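Lipoprotein LpqN (Mycobacterium tuberculosis, PDB 6E5F) supports cell envelope biogenesis, binds a trehalose-based lipid, may connect MmpL transporters with periplasmic proteins, and acts as a virulence factor required for intracellular survival. Local coordinates at residues 59-62 and 63-67; 126-129 and 130-134; 174-178 and 179-183. All blocks are in the same frame, centred on the assembly; numbering follows the deposited sequence. Where two conformers were deposited one is given.

Interaction 1: 59-62 and 63-67; sequences YTIA and DYIRD
Tyr59 reaches from just ahead of helix 61-66 to Asp67 at the other end, its ring passing over Asp63 on the way. With CG anti to the backbone N (chi1 -157°), the ring runs alongside the first turn. Asp63 CB sits over one ring face, 3.7 Å from the centroid, a CH-pi contact offset toward the rim. At the ring edge, near its plane, Tyr59 OH donates a 2.6 Å hydrogen bond to Asp67 OD2, meeting the anti side of the carboxylate. A tyrosine suits this place because it combines a flat apolar face with a hydroxyl far enough out to reach the acid; Phe140 meets the same ring edge-to-face.

Thr60 is the N-cap. Its OG1 accepts from Asp63 N at 3.0 Å, while Thr60 N donates to Asp63 OD2, also at 3.0 Å, so each residue binds the other's backbone N. Threonine and aspartate fit these roles as short side chains ending in acceptors. The carboxylate has a second duty: Asp63 OD1 receives Arg66 NH2 at 2.6 Å, and Arg66 NE makes a weak bond to Asp67 OD1, joining both acids through one guanidinium.

Ile61 begins the helix proper. Its carbonyl O accepts from Ile65 N, and its CG2 meets Ile65 CD1 at 3.9 Å, the branched chains crossing at a slant; beyond them Ile61 packs on Val137 and Ile65 on Ile70. Ala62, small and at the surface, contributes its carbonyl O to Arg66 N at 2.9 Å.

The carboxylate of Asp63, in the first turn, would probably be favoured by the helix dipole. Reciprocal bonding between Thr60 and Asp63 is the capping box, a classic start for an alpha helix, extended here by a salt-bridge network.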
ATOM      1  N   TYR A  59      16.332  -0.390  -5.769  1.00 34.64           N
ATOM      2  CA  TYR A  59      16.055  -1.717  -5.241  1.00 31.83           C
ATOM      3  C   TYR A  59      14.681  -1.717  -4.584  1.00 31.91           C
ATOM      4  O   TYR A  59      14.346  -0.803  -3.823  1.00 31.14           O
ATOM      5  CB  TYR A  59      17.129  -2.084  -4.219  1.00 31.03           C
ATOM      6  CG  TYR A  59      17.312  -3.568  -4.001  1.00 31.43           C
ATOM      7  CD1 TYR A  59      17.957  -4.356  -4.947  1.00 34.11           C
ATOM      8  CD2 TYR A  59      16.863  -4.174  -2.840  1.00 31.49           C
ATOM      9  CE1 TYR A  59      18.133  -5.713  -4.747  1.00 32.97           C
ATOM     10  CE2 TYR A  59      17.035  -5.526  -2.630  1.00 28.44           C
ATOM     11  CZ  TYR A  59      17.672  -6.291  -3.588  1.00 30.31           C
ATOM     12  OH  TYR A  59      17.856  -7.643  -3.398  1.00 34.21           O
ATOM     13  N   THR A  60      13.882  -2.742  -4.874  1.00 30.56           N
ATOM     14  CA  THR A  60      12.514  -2.826  -4.386  1.00 27.38           C
ATOM     15  C   THR A  60      12.354  -4.006  -3.433  1.00 24.16           C
ATOM     16  O   THR A  60      13.236  -4.856  -3.282  1.00 25.40           O
ATOM     17  CB  THR A  60      11.532  -2.993  -5.552  1.00 28.43           C
ATOM     18  OG1 THR A  60      11.744  -4.266  -6.178  1.00 31.50           O
ATOM     19  CG2 THR A  60      11.709  -1.882  -6.572  1.00 30.15           C
ATOM     20  N   ILE A  61      11.188  -4.049  -2.782  1.00 23.26           N
ATOM     21  CA  ILE A  61      10.844  -5.200  -1.955  1.00 22.48           C
ATOM     22  C   ILE A  61      10.793  -6.461  -2.806  1.00 22.96           C
ATOM     23  O   ILE A  61      11.214  -7.539  -2.371  1.00 22.18           O
ATOM     24  CB  ILE A  61       9.519  -4.941  -1.213  1.00 20.54           C
ATOM     25  CG1 ILE A  61       9.699  -3.830  -0.173  1.00 20.34           C
ATOM     26  CG2 ILE A  61       9.015  -6.227  -0.562  1.00 21.87           C
ATOM     27  CD1 ILE A  61       8.396  -3.294   0.408  1.00 21.04           C
ATOM     28  N   ALA A  62      10.277  -6.350  -4.031  1.00 24.70           N
ATOM     29  CA  ALA A  62      10.247  -7.504  -4.923  1.00 26.68           C
ATOM     30  C   ALA A  62      11.654  -8.002  -5.226  1.00 25.68           C
ATOM     31  O   ALA A  62      11.893  -9.214  -5.277  1.00 27.79           O
ATOM     32  CB  ALA A  62       9.515  -7.144  -6.215  1.00 30.93           C
ATOM     33  N   ASP A  63      12.599  -7.085  -5.444  1.00 28.35           N
ATOM     34  CA  ASP A  63      13.985  -7.490  -5.650  1.00 29.61           C
ATOM     35  C   ASP A  63      14.525  -8.203  -4.416  1.00 26.75           C
ATOM     36  O   ASP A  63      15.195  -9.238  -4.524  1.00 28.91           O
ATOM     37  CB  ASP A  63      14.843  -6.262  -5.956  1.00 29.51           C
ATOM     38  CG  ASP A  63      14.449  -5.571  -7.254  1.00 33.65           C
ATOM     39  OD1 ASP A  63      14.027  -6.261  -8.203  1.00 36.47           O
ATOM     40  OD2 ASP A  63      14.576  -4.332  -7.324  1.00 37.83           O
ATOM     41  N   TYR A  64      14.240  -7.656  -3.233  1.00 25.11           N
ATOM     42  CA  TYR A  64      14.691  -8.261  -1.986  1.00 24.47           C
ATOM     43  C   TYR A  64      14.166  -9.685  -1.843  1.00 27.86           C
ATOM     44  O   TYR A  64      14.910 -10.596  -1.460  1.00 27.23           O
ATOM     45  CB  TYR A  64      14.239  -7.380  -0.819  1.00 26.24           C
ATOM     46  CG  TYR A  64      14.479  -7.964   0.547  1.00 22.51           C
ATOM     47  CD1 TYR A  64      15.762  -8.242   0.993  1.00 25.18           C
ATOM     48  CD2 TYR A  64      13.417  -8.230   1.401  1.00 25.06           C
ATOM     49  CE1 TYR A  64      15.981  -8.785   2.248  1.00 24.81           C
ATOM     50  CE2 TYR A  64      13.626  -8.766   2.650  1.00 23.35           C
ATOM     51  CZ  TYR A  64      14.907  -9.040   3.070  1.00 22.56           C
ATOM     52  OH  TYR A  64      15.102  -9.579   4.324  1.00 24.68           O
ATOM     53  N   ILE A  65      12.890  -9.901  -2.169  1.00 23.19           N
ATOM     54  CA  ILE A  65      12.308 -11.238  -2.099  1.00 23.67           C
ATOM     55  C   ILE A  65      12.978 -12.164  -3.107  1.00 26.56           C
ATOM     56  O   ILE A  65      13.323 -13.310  -2.792  1.00 27.95           O
ATOM     57  CB  ILE A  65      10.787 -11.160  -2.318  1.00 23.76           C
ATOM     58  CG1 ILE A  65      10.122 -10.424  -1.155  1.00 24.77           C
ATOM     59  CG2 ILE A  65      10.208 -12.554  -2.483  1.00 25.46           C
ATOM     60  CD1 ILE A  65       8.686 -10.015  -1.421  1.00 24.37           C
ATOM     61  N   ARG A  66      13.160 -11.684  -4.338  1.00 28.02           N
ATOM     62  CA  ARG A  66      13.734 -12.512  -5.392  1.00 28.64           C
ATOM     63  C   ARG A  66      15.158 -12.940  -5.056  1.00 29.85           C
ATOM     64  O   ARG A  66      15.571 -14.058  -5.386  1.00 35.39           O
ATOM     65  CB  ARG A  66      13.713 -11.733  -6.710  1.00 32.77           C
ATOM     66  CG  ARG A  66      14.353 -12.451  -7.888  1.00 41.18           C
ATOM     67  CD  ARG A  66      14.608 -11.500  -9.055  1.00 56.48           C
ATOM     68  NE  ARG A  66      15.702 -10.567  -8.775  1.00 63.61           N
ATOM     69  CZ  ARG A  66      15.612  -9.237  -8.826  1.00 58.43           C
ATOM     70  NH1 ARG A  66      16.679  -8.499  -8.548  1.00 59.14           N
ATOM     71  NH2 ARG A  66      14.476  -8.637  -9.164  1.00 65.47           N
ATOM     72  N   ASP A  67      15.921 -12.070  -4.400  1.00 29.61           N
ATOM     73  CA  ASP A  67      17.348 -12.283  -4.207  1.00 30.90           C
ATOM     74  C   ASP A  67      17.680 -13.070  -2.947  1.00 35.20           C
ATOM     75  O   ASP A  67      18.863 -13.285  -2.667  1.00 35.60           O
ATOM     76  CB  ASP A  67      18.080 -10.937  -4.174  1.00 32.54           C
ATOM     77  CG  ASP A  67      18.069 -10.232  -5.516  1.00 35.66           C
ATOM     78  OD1 ASP A  67      17.888 -10.914  -6.545  1.00 39.31           O
ATOM     79  OD2 ASP A  67      18.243  -8.997  -5.543  1.00 38.11           O
TER

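Interaction 2: 126-129 and 130-134; sequences SKLT and GDIDP
Leu128 and Ile132 face each other across a bend in which the chain leaves strand 120-130 through Gly130, at a positive phi of 107°, and then Asp131, the centre of an inverse gamma turn. Ile132 N returns to Gly130 O with a weak 2.9 Å bond that closes this tight turn. Glycine belongs at the bend, since at these backbone angles a beta carbon would collide with Thr129 O.

The turn brings the two aliphatic side chains together at about a right angle. Leu128 CD1 touches Ile132 CD1 at 3.5 Å, and the same Ile132 methyl lies 4.1 Å from Leu128 CB. Ile132 gets there because CG1 is anti to the backbone N (chi1 179°), carrying CD1 across to the leucine while CG2 stays nearer the backbone, 4.1 Å from Leu128 O. Helix 61-66 adds Ile65 against Leu128 and Tyr64 against Ile132, and Ile70 also packs on Ile132. Asp133 follows as the N-cap of helix 134-140, its OD1 accepting from Ala135 N, a role its short carboxylate suits.

Between the two segments the side-chain contact is wholly apolar, so it depends on shape and removal from water rather than on polar pairing.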
ATOM      1  N   SER A 126       0.653  -9.776   1.631  1.00 19.17           N
ATOM      2  CA  SER A 126       1.522 -10.884   1.278  0.78 20.82           C
ATOM      3  C   SER A 126       2.091 -11.495   2.550  1.00 18.88           C
ATOM      4  O   SER A 126       2.265 -10.807   3.563  1.00 19.54           O
ATOM      5  CB  SER A 126       2.679 -10.428   0.388  0.78 22.56           C
ATOM      6  OG  SER A 126       2.206  -9.744  -0.761  0.78 29.06           O
ATOM      7  N   LYS A 127       2.380 -12.784   2.486  1.00 19.34           N
ATOM      8  CA  LYS A 127       2.985 -13.529   3.580  1.00 19.33           C
ATOM      9  C   LYS A 127       4.384 -13.917   3.134  1.00 20.95           C
ATOM     10  O   LYS A 127       4.546 -14.581   2.103  1.00 21.96           O
ATOM     11  CB  LYS A 127       2.162 -14.773   3.895  1.00 21.42           C
ATOM     12  CG  LYS A 127       2.711 -15.615   5.038  1.00 23.28           C
ATOM     13  CD  LYS A 127       1.835 -16.845   5.250  1.00 25.64           C
ATOM     14  CE  LYS A 127       2.265 -17.650   6.456  1.00 31.15           C
ATOM     15  NZ  LYS A 127       1.396 -18.849   6.637  1.00 34.07           N
ATOM     16  N   LEU A 128       5.387 -13.487   3.894  1.00 19.23           N
ATOM     17  CA  LEU A 128       6.781 -13.782   3.595  1.00 20.67           C
ATOM     18  C   LEU A 128       7.322 -14.723   4.659  1.00 19.52           C
ATOM     19  O   LEU A 128       7.178 -14.461   5.857  1.00 20.55           O
ATOM     20  CB  LEU A 128       7.610 -12.496   3.579  1.00 19.94           C
ATOM     21  CG  LEU A 128       7.111 -11.402   2.637  1.00 19.74           C
ATOM     22  CD1 LEU A 128       8.071 -10.216   2.651  1.00 19.49           C
ATOM     23  CD2 LEU A 128       6.937 -11.925   1.227  1.00 22.67           C
ATOM     24  N   THR A 129       7.924 -15.824   4.223  1.00 20.94           N
ATOM     25  CA  THR A 129       8.558 -16.769   5.127  1.00 19.80           C
ATOM     26  C   THR A 129       9.968 -17.052   4.636  1.00 22.23           C
ATOM     27  O   THR A 129      10.305 -16.830   3.471  1.00 25.40           O
ATOM     28  CB  THR A 129       7.766 -18.082   5.225  1.00 27.57           C
ATOM     29  OG1 THR A 129       7.560 -18.616   3.914  1.00 31.30           O
ATOM     30  CG2 THR A 129       6.422 -17.844   5.896  1.00 30.93           C
ATOM     31  N   GLY A 130      10.795 -17.549   5.549  1.00 23.69           N
ATOM     32  CA  GLY A 130      12.158 -17.900   5.216  1.00 23.69           C
ATOM     33  C   GLY A 130      13.154 -16.913   5.784  1.00 22.88           C
ATOM     34  O   GLY A 130      13.041 -16.495   6.941  1.00 24.57           O
ATOM     35  N   ASP A 131      14.134 -16.530   4.968  1.00 24.46           N
ATOM     36  CA  ASP A 131      15.227 -15.662   5.410  1.00 27.41           C
ATOM     37  C   ASP A 131      14.812 -14.199   5.241  1.00 22.17           C
ATOM     38  O   ASP A 131      15.356 -13.452   4.431  1.00 26.65           O
ATOM     39  CB  ASP A 131      16.490 -15.976   4.621  1.00 27.95           C
ATOM     40  CG  ASP A 131      17.724 -15.317   5.199  1.00 34.09           C
ATOM     41  OD1 ASP A 131      17.680 -14.902   6.376  1.00 32.59           O
ATOM     42  OD2 ASP A 131      18.734 -15.210   4.474  1.00 38.57           O
ATOM     43  N   ILE A 132      13.829 -13.804   6.042  1.00 23.22           N
ATOM     44  CA  ILE A 132      13.163 -12.512   5.910  1.00 25.80           C
ATOM     45  C   ILE A 132      13.496 -11.664   7.128  1.00 25.54           C
ATOM     46  O   ILE A 132      13.333 -12.107   8.272  1.00 26.65           O
ATOM     47  CB  ILE A 132      11.642 -12.696   5.732  1.00 28.44           C
ATOM     48  CG1 ILE A 132      10.934 -11.342   5.616  1.00 34.21           C
ATOM     49  CG2 ILE A 132      11.051 -13.507   6.869  1.00 33.25           C
ATOM     50  CD1 ILE A 132      11.165 -10.667   4.304  1.00 28.81           C
ATOM     51  N   ASP A 133      13.964 -10.440   6.881  1.00 24.82           N
ATOM     52  CA  ASP A 133      14.219  -9.468   7.939  1.00 25.14           C
ATOM     53  C   ASP A 133      13.180  -8.362   7.817  1.00 23.11           C
ATOM     54  O   ASP A 133      13.178  -7.633   6.812  1.00 21.73           O
ATOM     55  CB  ASP A 133      15.629  -8.894   7.788  1.00 24.97           C
ATOM     56  CG  ASP A 133      15.959  -7.847   8.843  1.00 36.27           C
ATOM     57  OD1 ASP A 133      15.063  -7.467   9.629  1.00 30.50           O
ATOM     58  OD2 ASP A 133      17.128  -7.401   8.881  1.00 38.97           O
ATOM     59  N   PRO A 134      12.275  -8.194   8.789  1.00 24.33           N
ATOM     60  CA  PRO A 134      11.228  -7.178   8.628  1.00 23.32           C
ATOM     61  C   PRO A 134      11.775  -5.780   8.430  1.00 22.24           C
ATOM     62  O   PRO A 134      11.152  -4.970   7.732  1.00 21.77           O
ATOM     63  CB  PRO A 134      10.405  -7.298   9.922  1.00 25.60           C
ATOM     64  CG  PRO A 134      11.287  -8.028  10.885  1.00 26.20           C
ATOM     65  CD  PRO A 134      12.147  -8.935  10.060  1.00 25.91           C
TER

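Interaction 3: 174-178 and 179-183; sequences YSKNG and KLRTV
Tyr174, Lys179 and Arg181 bury the most surface in this hairpin, and the first and last form an antiparallel hydrogen-bonded pair. Arg181 N donates to Tyr174 O at 2.8 Å, and Tyr174 N returns a bond to Arg181 O. Their side chains run side by side in the same direction. Tyr174 CE1 lies 3.6 Å from Arg181 CB, and Tyr174 OH is 3.6 Å from Arg181 CD. A chi1 of 83° sets the ring between backbone N and carbonyl carbon, bringing it against the arginine's methylenes and CD1 to 4.0 Å from Val183 CG1. Ring and guanidinium planes stand 71° apart.

Lys179 closes the type I' turn begun at Lys176. Its O accepts from Lys176 N at 2.9 Å, and its N bonds to Lys176 O from well above the carbonyl plane. Asn177 and Gly178 take the positive phi angles that this turn needs, for which both residue types are well suited. Lysine is at home on this exposed end, its methylenes lying against Gly178.

A water joins Lys176 O to Arg181 NH1, while salt bridges to Asp204 and Asp117 fix the guanidinium. The tyrosine thus uses the arginine's aliphatic part, while its charge is probably balanced by the two acids.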
ATOM      1  N   TYR A 174       3.457  11.354 -10.607  1.00 24.96           N
ATOM      2  CA  TYR A 174       4.076  10.775 -11.790  1.00 31.55           C
ATOM      3  C   TYR A 174       3.159  11.048 -12.970  1.00 28.54           C
ATOM      4  O   TYR A 174       1.992  11.414 -12.803  1.00 27.37           O
ATOM      5  CB  TYR A 174       4.389   9.279 -11.621  1.00 34.39           C
ATOM      6  CG  TYR A 174       3.244   8.323 -11.889  1.00 33.06           C
ATOM      7  CD1 TYR A 174       2.093   8.352 -11.120  1.00 36.84           C
ATOM      8  CD2 TYR A 174       3.332   7.368 -12.896  1.00 40.63           C
ATOM      9  CE1 TYR A 174       1.048   7.473 -11.364  1.00 46.45           C
ATOM     10  CE2 TYR A 174       2.296   6.481 -13.137  1.00 39.05           C
ATOM     11  CZ  TYR A 174       1.157   6.540 -12.365  1.00 38.61           C
ATOM     12  OH  TYR A 174       0.116   5.667 -12.593  1.00 48.12           O
ATOM     13  N   SER A 175       3.710  10.906 -14.171  1.00 37.94           N
ATOM     14  CA  SER A 175       2.983  11.176 -15.403  1.00 33.48           C
ATOM     15  C   SER A 175       2.608   9.865 -16.073  1.00 36.84           C
ATOM     16  O   SER A 175       3.462   8.993 -16.266  1.00 44.18           O
ATOM     17  CB  SER A 175       3.834  12.014 -16.359  1.00 43.91           C
ATOM     18  OG  SER A 175       4.018  13.324 -15.852  1.00 58.46           O
ATOM     19  N   LYS A 176       1.330   9.728 -16.422  1.00 33.33           N
ATOM     20  CA  LYS A 176       0.835   8.556 -17.131  1.00 40.43           C
ATOM     21  C   LYS A 176      -0.101   9.032 -18.230  1.00 40.66           C
ATOM     22  O   LYS A 176      -1.082   9.728 -17.954  1.00 36.33           O
ATOM     23  CB  LYS A 176       0.104   7.605 -16.180  1.00 39.02           C
ATOM     24  CG  LYS A 176      -0.661   6.493 -16.887  1.00 40.13           C
ATOM     25  CD  LYS A 176      -0.818   5.264 -16.006  1.00 47.54           C
ATOM     26  CE  LYS A 176      -1.675   4.208 -16.687  1.00 60.63           C
ATOM     27  NZ  LYS A 176      -1.513   2.869 -16.061  1.00 74.79           N
ATOM     28  N   ASN A 177       0.206   8.662 -19.473  1.00 45.43           N
ATOM     29  CA  ASN A 177      -0.599   9.064 -20.624  1.00 41.62           C
ATOM     30  C   ASN A 177      -0.703  10.582 -20.727  1.00 39.06           C
ATOM     31  O   ASN A 177      -1.735  11.118 -21.136  1.00 39.65           O
ATOM     32  CB  ASN A 177      -1.987   8.419 -20.587  1.00 41.28           C
ATOM     33  CG  ASN A 177      -1.923   6.903 -20.545  1.00 53.07           C
ATOM     34  OD1 ASN A 177      -1.070   6.291 -21.186  1.00 55.32           O
ATOM     35  ND2 ASN A 177      -2.820   6.293 -19.778  1.00 51.15           N
ATOM     36  N   GLY A 178       0.365  11.283 -20.348  1.00 37.66           N
ATOM     37  CA  GLY A 178       0.382  12.730 -20.420  1.00 42.51           C
ATOM     38  C   GLY A 178      -0.399  13.428 -19.334  1.00 35.02           C
ATOM     39  O   GLY A 178      -0.704  14.617 -19.474  1.00 35.28           O
ATOM     40  N   LYS A 179      -0.723  12.733 -18.247  1.00 33.30           N
ATOM     41  CA  LYS A 179      -1.541  13.287 -17.179  1.00 31.48           C
ATOM     42  C   LYS A 179      -0.818  13.095 -15.861  1.00 29.93           C
ATOM     43  O   LYS A 179      -0.316  12.004 -15.578  1.00 28.99           O
ATOM     44  CB  LYS A 179      -2.901  12.598 -17.122  1.00 31.72           C
ATOM     45  CG  LYS A 179      -3.622  12.598 -18.455  1.00 36.47           C
ATOM     46  CD  LYS A 179      -4.896  11.784 -18.397  1.00 42.71           C
ATOM     47  CE  LYS A 179      -5.506  11.628 -19.780  1.00 57.27           C
ATOM     48  NZ  LYS A 179      -6.895  12.151 -19.838  1.00 74.11           N
ATOM     49  N   LEU A 180      -0.765  14.150 -15.058  1.00 28.66           N
ATOM     50  CA  LEU A 180      -0.124  14.069 -13.755  1.00 27.08           C
ATOM     51  C   LEU A 180      -1.046  13.338 -12.788  1.00 25.53           C
ATOM     52  O   LEU A 180      -2.240  13.639 -12.708  1.00 25.79           O
ATOM     53  CB  LEU A 180       0.185  15.470 -13.234  1.00 27.21           C
ATOM     54  CG  LEU A 180       1.195  15.542 -12.089  1.00 27.04           C
ATOM     55  CD1 LEU A 180       2.554  15.006 -12.525  1.00 30.02           C
ATOM     56  CD2 LEU A 180       1.319  16.966 -11.572  1.00 28.00           C
ATOM     57  N   ARG A 181      -0.487  12.381 -12.061  1.00 24.41           N
ATOM     58  CA  ARG A 181      -1.236  11.593 -11.093  1.00 23.07           C
ATOM     59  C   ARG A 181      -0.543  11.662  -9.746  1.00 22.64           C
ATOM     60  O   ARG A 181       0.689  11.671  -9.676  1.00 25.09           O
ATOM     61  CB  ARG A 181      -1.330  10.121 -11.524  1.00 23.59           C
ATOM     62  CG  ARG A 181      -1.853   9.913 -12.939  1.00 25.75           C
ATOM     63  CD  ARG A 181      -2.159   8.445 -13.206  1.00 27.23           C
ATOM     64  NE  ARG A 181      -3.267   7.980 -12.371  1.00 30.17           N
ATOM     65  CZ  ARG A 181      -4.550   8.082 -12.708  1.00 28.02           C
ATOM     66  NH1 ARG A 181      -4.901   8.616 -13.871  1.00 31.49           N
ATOM     67  NH2 ARG A 181      -5.484   7.648 -11.877  1.00 33.17           N
ATOM     68  N   THR A 182      -1.334  11.707  -8.681  1.00 21.58           N
ATOM     69  CA  THR A 182      -0.816  11.577  -7.326  1.00 20.11           C
ATOM     70  C   THR A 182      -0.833  10.105  -6.937  1.00 19.44           C
ATOM     71  O   THR A 182      -1.845   9.418  -7.111  1.00 21.86           O
ATOM     72  CB  THR A 182      -1.664  12.393  -6.356  1.00 22.62           C
ATOM     73  OG1 THR A 182      -1.545  13.786  -6.689  1.00 26.04           O
ATOM     74  CG2 THR A 182      -1.213  12.181  -4.924  1.00 25.00           C
ATOM     75  N   VAL A 183       0.296   9.621  -6.435  1.00 18.74           N
ATOM     76  CA  VAL A 183       0.442   8.228  -6.040  0.76 18.63           C
ATOM     77  C   VAL A 183       1.108   8.187  -4.675  1.00 19.15           C
ATOM     78  O   VAL A 183       1.948   9.024  -4.342  1.00 20.46           O
ATOM     79  CB  VAL A 183       1.260   7.432  -7.080  0.76 21.92           C
ATOM     80  CG1 VAL A 183       2.704   7.934  -7.140  0.76 22.21           C
ATOM     81  CG2 VAL A 183       1.214   5.953  -6.763  0.76 30.25           C
TER
HETATM   82  O   HOH W   1      -3.455   8.922 -16.391  1.00 32.83           O

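Along the chain the three contacts follow in series. Interactions 1 and 2 are neighbours, their centres 11 Å apart: Tyr64 OH lies 2.9 Å from Asp133 N, a probable hydrogen bond, and Ile65 CD1 meets Leu128 CD2 at 3.7 Å. Helix 61-66 is thereby joined to the end of strand 120-130 and the start of helix 134-140. Interaction 3 lies on the opposite side of the chain's centre from interaction 2, about 32 Å away between centres and 25 Å from that of interaction 1, yet strand 195-206 pairs with both 120-130 and 179-192 in one antiparallel sheet. That sheet thus connects the strand end packed by helix 61-66 with the hairpin bordering the glycolipid pocket.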